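Local coordinates for protein proteinase K (Serratia sp., PDB 2B6N) that probably cleaves peptide bonds within proteins as a secreted, calcium-binding serine endopeptidase of the subtilase family, this chain being its protease domain, at residues 9-12 with 13-17; 55-59 with 60-64; 135-138 with 139-143. All coordinates share one frame; numbering follows the deposited sequence. Where two conformers were deposited one is given.

Contact 1 of 3, residues 9-12 with 13-17. With CA (calcium ion), chain C.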
loop_
_atom_site.group_PDB
_atom_site.type_symbol
_atom_site.label_atom_id
_atom_site.label_comp_id
_atom_site.label_asym_id
_atom_site.label_seq_id
_atom_site.Cartn_x
_atom_site.Cartn_y
_atom_site.Cartn_z
ATOM N N GLY A 9 -10.091 6.893 -5.843
ATOM C CA GLY A 9 -9.393 5.608 -5.705
ATOM C C GLY A 9 -10.237 4.576 -4.987
ATOM O O GLY A 9 -10.517 3.490 -5.523
ATOM N N ILE A 10 -10.629 4.911 -3.756
ATOM C CA ILE A 10 -11.462 4.009 -2.963
ATOM C C ILE A 10 -12.864 3.837 -3.599
ATOM O O ILE A 10 -13.441 2.761 -3.511
ATOM C CB ILE A 10 -11.522 4.404 -1.452
ATOM C CG1 ILE A 10 -12.239 5.743 -1.244
ATOM C CG2 ILE A 10 -10.108 4.410 -0.839
ATOM C CD1 ILE A 10 -12.315 6.153 0.234
ATOM N N ASP A 11 -13.387 4.882 -4.243
ATOM C CA ASP A 11 -14.651 4.761 -5.026
ATOM C C ASP A 11 -14.555 3.624 -6.074
ATOM O O ASP A 11 -15.524 2.866 -6.307
ATOM C CB ASP A 11 -14.972 6.108 -5.715
ATOM C CG ASP A 11 -16.439 6.222 -6.199
ATOM O OD1 ASP A 11 -17.222 5.248 -6.088
ATOM O OD2 ASP A 11 -16.782 7.315 -6.688
ATOM N N ARG A 12 -13.395 3.516 -6.718
ATOM C CA ARG A 12 -13.196 2.534 -7.791
ATOM C C ARG A 12 -13.167 1.078 -7.339
ATOM O O ARG A 12 -13.653 0.198 -8.059
ATOM C CB ARG A 12 -11.908 2.837 -8.570
ATOM C CG ARG A 12 -11.624 1.863 -9.774
ATOM C CD ARG A 12 -12.564 2.210 -10.950
ATOM N NE ARG A 12 -12.619 1.213 -12.040
ATOM C CZ ARG A 12 -13.362 0.108 -12.029
ATOM N NH1 ARG A 12 -14.063 -0.243 -10.952
ATOM N NH2 ARG A 12 -13.371 -0.679 -13.095
ATOM N N ILE A 13 -12.598 0.828 -6.162
ATOM C CA ILE A 13 -12.255 -0.535 -5.760
ATOM C C ILE A 13 -13.464 -1.384 -5.335
ATOM O O ILE A 13 -13.412 -2.614 -5.422
ATOM C CB ILE A 13 -11.109 -0.539 -4.700
ATOM C CG1 ILE A 13 -9.856 0.146 -5.261
ATOM C CG2 ILE A 13 -10.764 -1.948 -4.264
ATOM C CD1 ILE A 13 -9.331 -0.469 -6.539
ATOM N N ASP A 14 -14.557 -0.740 -4.919
ATOM C CA ASP A 14 -15.773 -1.479 -4.479
ATOM C C ASP A 14 -16.817 -1.768 -5.588
ATOM O O ASP A 14 -17.961 -2.148 -5.294
ATOM C CB ASP A 14 -16.436 -0.798 -3.255
ATOM C CG ASP A 14 -17.252 0.416 -3.636
ATOM O OD1 ASP A 14 -16.953 1.044 -4.680
ATOM O OD2 ASP A 14 -18.227 0.707 -2.923
ATOM N N GLN A 15 -16.414 -1.615 -6.849
ATOM C CA GLN A 15 -17.298 -1.848 -7.994
ATOM C C GLN A 15 -16.522 -2.459 -9.169
ATOM O O GLN A 15 -15.303 -2.251 -9.298
ATOM C CB GLN A 15 -17.983 -0.532 -8.406
ATOM C CG GLN A 15 -17.006 0.621 -8.708
ATOM C CD GLN A 15 -17.721 1.903 -9.037
ATOM O OE1 GLN A 15 -17.987 2.722 -8.149
ATOM N NE2 GLN A 15 -18.047 2.092 -10.319
ATOM N N ARG A 16 -17.231 -3.188 -10.037
ATOM C CA ARG A 16 -16.576 -3.863 -11.187
ATOM C C ARG A 16 -16.344 -2.917 -12.365
ATOM O O ARG A 16 -15.265 -2.899 -12.973
ATOM C CB ARG A 16 -17.429 -5.049 -11.670
ATOM C CG ARG A 16 -17.715 -6.095 -10.583
ATOM C CD ARG A 16 -16.402 -6.746 -10.150
ATOM N NE ARG A 16 -16.578 -7.891 -9.266
ATOM C CZ ARG A 16 -15.571 -8.583 -8.726
ATOM N NH1 ARG A 16 -14.310 -8.214 -8.944
ATOM N NH2 ARG A 16 -15.835 -9.621 -7.926
ATOM N N ASN A 17 -17.376 -2.144 -12.680
ATOM C CA ASN A 17 -17.422 -1.328 -13.887
ATOM C C ASN A 17 -17.476 0.155 -13.581
ATOM O O ASN A 17 -18.035 0.558 -12.543
ATOM C CB ASN A 17 -18.674 -1.690 -14.699
ATOM C CG ASN A 17 -18.796 -3.179 -14.957
ATOM O OD1 ASN A 17 -17.853 -3.813 -15.413
ATOM N ND2 ASN A 17 -19.965 -3.741 -14.677
HETATM CA CA CA C . -17.826 2.945 -5.758
HETATM O O HOH W 1 -19.719 1.214 -5.765
#
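Arg12 lays its guanidinium edge against the backbone of the loop that leaves helix 8-13. Its NH2 donates to Arg16 O at 2.9 Å with an N-H...O angle of 169°; the oxygen lies in the guanidinium plane, although the nitrogen stands above the plane of that carbonyl. NH1 adds a weak bond to Gln15 O, also 2.9 Å. A bend at chi2 (75°) turns the chain toward the loop, and NE is left to a salt bridge with Asp185. Round the calcium ion, Asp11 binds twice, through backbone O and carboxylate OD1, each 2.4 Å from the metal. Asp14 OD1 and Gln15 OE1 each reach the ion at the same length, while Asp14 OD2 accepts a hydrogen bond from His25 N. The ion explains why Asp11 O and Asp14 OD1, two acceptors, sit 2.8 Å apart. The Asp11 carboxylate and Gln15 amide planes differ by 76°, and the amide is steadied by Gln15 NE2 donating to Asn17 O at 2.7 Å, in the amide plane. A water, Asp21 and Asn23 complete the shell, making this a calcium site built from helix 8-13, the loop that follows and the start of strand 23-25, in a proteinase K-like subtilase.

Contact 2 of 3, residues 55-59 with 60-64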
loop_
_atom_site.group_PDB
_atom_site.type_symbol
_atom_site.label_atom_id
_atom_site.label_comp_id
_atom_site.label_asym_id
_atom_site.label_seq_id
_atom_site.Cartn_x
_atom_site.Cartn_y
_atom_site.Cartn_z
ATOM N N SER A 55 4.018 5.060 16.381
ATOM C CA SER A 55 5.358 4.799 15.838
ATOM C C SER A 55 5.860 3.395 16.133
ATOM O O SER A 55 5.689 2.879 17.248
ATOM C CB SER A 55 6.362 5.815 16.367
ATOM O OG SER A 55 6.020 7.125 15.969
ATOM N N GLY A 56 6.479 2.776 15.128
ATOM C CA GLY A 56 7.141 1.491 15.303
ATOM C C GLY A 56 8.613 1.730 15.615
ATOM O O GLY A 56 9.080 1.523 16.749
ATOM N N TYR A 57 9.356 2.155 14.608
ATOM C CA TYR A 57 10.764 2.499 14.805
ATOM C C TYR A 57 11.207 3.435 13.702
ATOM O O TYR A 57 10.678 3.376 12.587
ATOM C CB TYR A 57 11.692 1.259 14.812
ATOM C CG TYR A 57 13.005 1.604 15.484
ATOM C CD1 TYR A 57 13.078 1.659 16.870
ATOM C CD2 TYR A 57 14.149 1.931 14.744
ATOM C CE1 TYR A 57 14.244 1.994 17.518
ATOM C CE2 TYR A 57 15.351 2.277 15.393
ATOM C CZ TYR A 57 15.374 2.312 16.789
ATOM O OH TYR A 57 16.515 2.665 17.483
ATOM N N ASP A 58 12.172 4.295 14.029
ATOM C CA ASP A 58 12.745 5.226 13.080
ATOM C C ASP A 58 14.201 4.841 12.794
ATOM O O ASP A 58 15.078 5.077 13.621
ATOM C CB ASP A 58 12.600 6.659 13.625
ATOM C CG ASP A 58 13.172 7.728 12.690
ATOM O OD1 ASP A 58 13.939 7.394 11.762
ATOM O OD2 ASP A 58 12.847 8.918 12.893
ATOM N N PHE A 59 14.442 4.233 11.628
ATOM C CA PHE A 59 15.790 3.854 11.196
ATOM C C PHE A 59 16.601 4.982 10.556
ATOM O O PHE A 59 17.786 4.810 10.267
ATOM C CB PHE A 59 15.753 2.592 10.319
ATOM C CG PHE A 59 15.330 1.363 11.080
ATOM C CD1 PHE A 59 14.010 0.898 11.005
ATOM C CD2 PHE A 59 16.238 0.710 11.926
ATOM C CE1 PHE A 59 13.612 -0.228 11.733
ATOM C CE2 PHE A 59 15.860 -0.401 12.659
ATOM C CZ PHE A 59 14.535 -0.881 12.566
ATOM N N ILE A 60 15.992 6.148 10.370
ATOM C CA ILE A 60 16.772 7.330 9.958
ATOM C C ILE A 60 17.447 7.952 11.188
ATOM O O ILE A 60 18.674 8.146 11.198
ATOM C CB ILE A 60 15.885 8.364 9.239
ATOM C CG1 ILE A 60 15.259 7.736 7.990
ATOM C CG2 ILE A 60 16.690 9.644 8.891
ATOM C CD1 ILE A 60 16.273 7.333 6.892
ATOM N N ASP A 61 16.652 8.235 12.222
ATOM C CA ASP A 61 17.156 8.885 13.452
ATOM C C ASP A 61 17.648 7.911 14.521
ATOM O O ASP A 61 18.282 8.323 15.502
ATOM C CB ASP A 61 16.098 9.811 14.062
ATOM C CG ASP A 61 15.794 11.016 13.187
ATOM O OD1 ASP A 61 16.612 11.366 12.307
ATOM O OD2 ASP A 61 14.725 11.621 13.395
ATOM N N ASN A 62 17.357 6.632 14.326
ATOM C CA ASN A 62 17.650 5.583 15.303
ATOM C C ASN A 62 16.965 5.793 16.666
ATOM O O ASN A 62 17.623 5.863 17.731
ATOM C CB ASN A 62 19.166 5.372 15.452
ATOM C CG ASN A 62 19.502 4.107 16.206
ATOM O OD1 ASN A 62 18.717 3.153 16.216
ATOM N ND2 ASN A 62 20.666 4.087 16.850
ATOM N N ASP A 63 15.645 5.913 16.626
ATOM C CA ASP A 63 14.854 5.990 17.849
ATOM C C ASP A 63 13.405 5.594 17.548
ATOM O O ASP A 63 13.098 5.171 16.427
ATOM C CB ASP A 63 14.998 7.377 18.548
ATOM C CG ASP A 63 14.466 8.539 17.717
ATOM O OD1 ASP A 63 13.473 8.366 16.970
ATOM O OD2 ASP A 63 15.038 9.646 17.823
ATOM N N TYR A 64 12.518 5.711 18.532
ATOM C CA TYR A 64 11.158 5.182 18.387
ATOM C C TYR A 64 10.130 6.194 17.873
ATOM O O TYR A 64 8.931 5.920 17.894
ATOM C CB TYR A 64 10.687 4.556 19.704
ATOM C CG TYR A 64 11.521 3.381 20.119
ATOM C CD1 TYR A 64 12.691 3.563 20.869
ATOM C CD2 TYR A 64 11.146 2.073 19.768
ATOM C CE1 TYR A 64 13.460 2.488 21.261
ATOM C CE2 TYR A 64 11.926 0.987 20.146
ATOM C CZ TYR A 64 13.080 1.202 20.891
ATOM O OH TYR A 64 13.858 0.127 21.270
HETATM O O HOH W 2 12.881 10.452 15.241
#
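Tyr57, Asp58 and Tyr64 carry this turn, in which the end of strand 53-58 folds back on residues 60-64. The Tyr57 ring points its CD1-CE1 edge at the face of Tyr64, CD1 coming within 3.5 Å of Tyr64 CD2. With centroids 4.8 Å apart and planes at 87°, the pair is a T-shaped stack. One face of Tyr57 is covered by Asp63 O, which sits over the ring centre, while the phenol OH donates to Asn62 OD1 at 2.6 Å from above the amide carbonyl plane. The ring is therefore held at its edge, on a face and at its hydroxyl.

Asp58 works in the turn itself. With CG anti to the backbone N (chi1 -180°), its carboxylate extends over the start of the turn, where OD1 accepts from two successive amides: Ile60 N at 2.8 Å, nearly along the C-O axis, and Asp61 N at 2.9 Å, from above the carboxylate plane. The bond to Ile60 N closes an Asx turn; Asp61 N adds a second grip on that oxygen. The backbone closes it: Asp58 N donates to Asp63 O at 2.7 Å, and Asp63 N returns a bond to Asp58 O, a hydrogen-bonded antiparallel pair. Asn62 N also bonds weakly to Asp58 O; with Asn62 and Asp63 both facing Asp58, this is a G1 beta bulge. Asp58 OD2 and Asp61 OD2 lie 3.3 Å apart, a like-charge approach that their shared salt-bridge partner Arg97 NH1 probably offsets.

Strand 53-58 is an outermost strand of the seven-stranded parallel sheet, and its backbone bonds with Gly95 and Arg97 join it to strand 92-97. The turn leaves the sheet at this edge, in the loop leading to helix 72-81.

Contact 3 of 3, residues 135-138 with 139-143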
loop_
_atom_site.group_PDB
_atom_site.type_symbol
_atom_site.label_atom_id
_atom_site.label_comp_id
_atom_site.label_asym_id
_atom_site.label_seq_id
_atom_site.Cartn_x
_atom_site.Cartn_y
_atom_site.Cartn_z
ATOM N N ALA A 135 17.614 -3.555 -8.485
ATOM C CA ALA A 135 17.492 -4.945 -8.043
ATOM C C ALA A 135 18.512 -5.279 -6.942
ATOM O O ALA A 135 19.694 -4.933 -7.045
ATOM C CB ALA A 135 17.629 -5.898 -9.222
ATOM N N SER A 136 18.029 -5.939 -5.885
ATOM C CA SER A 136 18.824 -6.268 -4.711
ATOM C C SER A 136 18.331 -7.578 -4.120
ATOM O O SER A 136 17.242 -7.627 -3.553
ATOM C CB SER A 136 18.719 -5.159 -3.658
ATOM O OG SER A 136 19.388 -5.526 -2.449
ATOM N N GLN A 137 19.128 -8.638 -4.239
ATOM C CA GLN A 137 18.736 -9.923 -3.648
ATOM C C GLN A 137 18.644 -9.814 -2.122
ATOM O O GLN A 137 17.816 -10.464 -1.507
ATOM C CB GLN A 137 19.694 -11.041 -4.054
ATOM C CG GLN A 137 19.213 -12.426 -3.622
ATOM C CD GLN A 137 17.910 -12.814 -4.267
ATOM O OE1 GLN A 137 17.695 -12.567 -5.458
ATOM N NE2 GLN A 137 17.004 -13.405 -3.480
ATOM N N ALA A 138 19.504 -8.989 -1.517
ATOM C CA ALA A 138 19.469 -8.762 -0.059
ATOM C C ALA A 138 18.110 -8.208 0.380
ATOM O O ALA A 138 17.518 -8.675 1.382
ATOM C CB ALA A 138 20.625 -7.816 0.371
ATOM N N THR A 139 17.611 -7.223 -0.371
ATOM C CA THR A 139 16.296 -6.660 -0.094
ATOM C C THR A 139 15.187 -7.700 -0.313
ATOM O O THR A 139 14.287 -7.856 0.521
ATOM C CB THR A 139 16.007 -5.411 -0.952
ATOM O OG1 THR A 139 17.026 -4.427 -0.712
ATOM C CG2 THR A 139 14.627 -4.813 -0.582
ATOM N N ASP A 140 15.250 -8.399 -1.439
ATOM C CA ASP A 140 14.283 -9.456 -1.748
ATOM C C ASP A 140 14.242 -10.555 -0.670
ATOM O O ASP A 140 13.167 -11.024 -0.284
ATOM C CB ASP A 140 14.586 -10.080 -3.119
ATOM C CG ASP A 140 14.596 -9.061 -4.255
ATOM O OD1 ASP A 140 14.021 -7.958 -4.118
ATOM O OD2 ASP A 140 15.180 -9.399 -5.311
ATOM N N ASP A 141 15.420 -10.963 -0.195
ATOM C CA ASP A 141 15.504 -11.983 0.851
ATOM C C ASP A 141 14.817 -11.533 2.125
ATOM O O ASP A 141 14.147 -12.335 2.798
ATOM C CB ASP A 141 16.956 -12.300 1.199
ATOM C CG ASP A 141 17.655 -13.144 0.137
ATOM O OD1 ASP A 141 16.984 -13.732 -0.747
ATOM O OD2 ASP A 141 18.894 -13.186 0.215
ATOM N N ALA A 142 15.019 -10.266 2.489
ATOM C CA ALA A 142 14.419 -9.761 3.715
ATOM C C ALA A 142 12.896 -9.759 3.591
ATOM O O ALA A 142 12.201 -10.114 4.541
ATOM C CB ALA A 142 14.955 -8.361 4.082
ATOM N N VAL A 143 12.388 -9.359 2.425
ATOM C CA VAL A 143 10.936 -9.374 2.168
ATOM C C VAL A 143 10.377 -10.802 2.209
ATOM O O VAL A 143 9.392 -11.075 2.894
ATOM C CB VAL A 143 10.556 -8.711 0.813
ATOM C CG1 VAL A 143 9.053 -8.939 0.497
ATOM C CG2 VAL A 143 10.853 -7.226 0.846
#
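Gln137 leaves the first turn of helix 137-148 and reaches forward along it to Asp141, one turn further on. CB starts in a direction away from the residues that follow, but the first torsion swings CG to the far side from the residue's own amide nitrogen, which leaves it 3.9 Å from both Asp141 OD1 and OD2. A bend at chi2 (63°) then turns CD and the amide toward Asp141, CD coming 3.8 Å from OD1. At the tip the two branches part. OE1 passes 4.0 Å from Asp140 OD2, whereas NE2 donates to Asp141 OD1 at 2.8 Å with an N-H...O angle of 159°. The oxygen lies in the amide plane, but the nitrogen meets it from above the carboxylate plane, the two planes standing 57° apart. The same two residues are also joined by the backbone bond from Asp141 N to Gln137 O, so a side-chain bond and a main-chain bond span one helical turn.

Ser136 occupies the N-cap position of this helix, which follows strand 133-134 and leads to strand 152-156 of the central parallel sheet. Its OG shares a hydrogen bond with Thr139 OG1, 3.1 Å away, where either hydroxyl may be the donor. Ser136 O takes Asp140 N in a nearly straight bond.

The Asp140 carboxylate is engaged beyond the helix, by a salt bridge from OD2 to Arg171 and a hydrogen bond from OD1 to Ser168. Its position near the helix N-terminus would probably also favour its negative charge. On another flank, Ala138 and Thr139 rest on Ile111, and Ala142 on Ile114, packing helix 137-148 against helix 107-120.

The three contacts follow one another along the chain and none touches another. Contact 1, with its calcium ion, stands on the opposite side of the chain's centre from both others: centre to centre it is about 35 Å from contact 2 and about 32 Å from contact 3. Contacts 2 and 3 are nearer neighbours, with centres about 21 Å apart and nearest atoms about 11 Å apart. Of the three, contact 2 can be placed against the predicted charge-relay residues: the side chain of Ile60 is about 10 Å from that of Asp39 and about 12 Å from that of His72. Contact 3 is structural packing remote from both the calcium ion and the charge-relay residues.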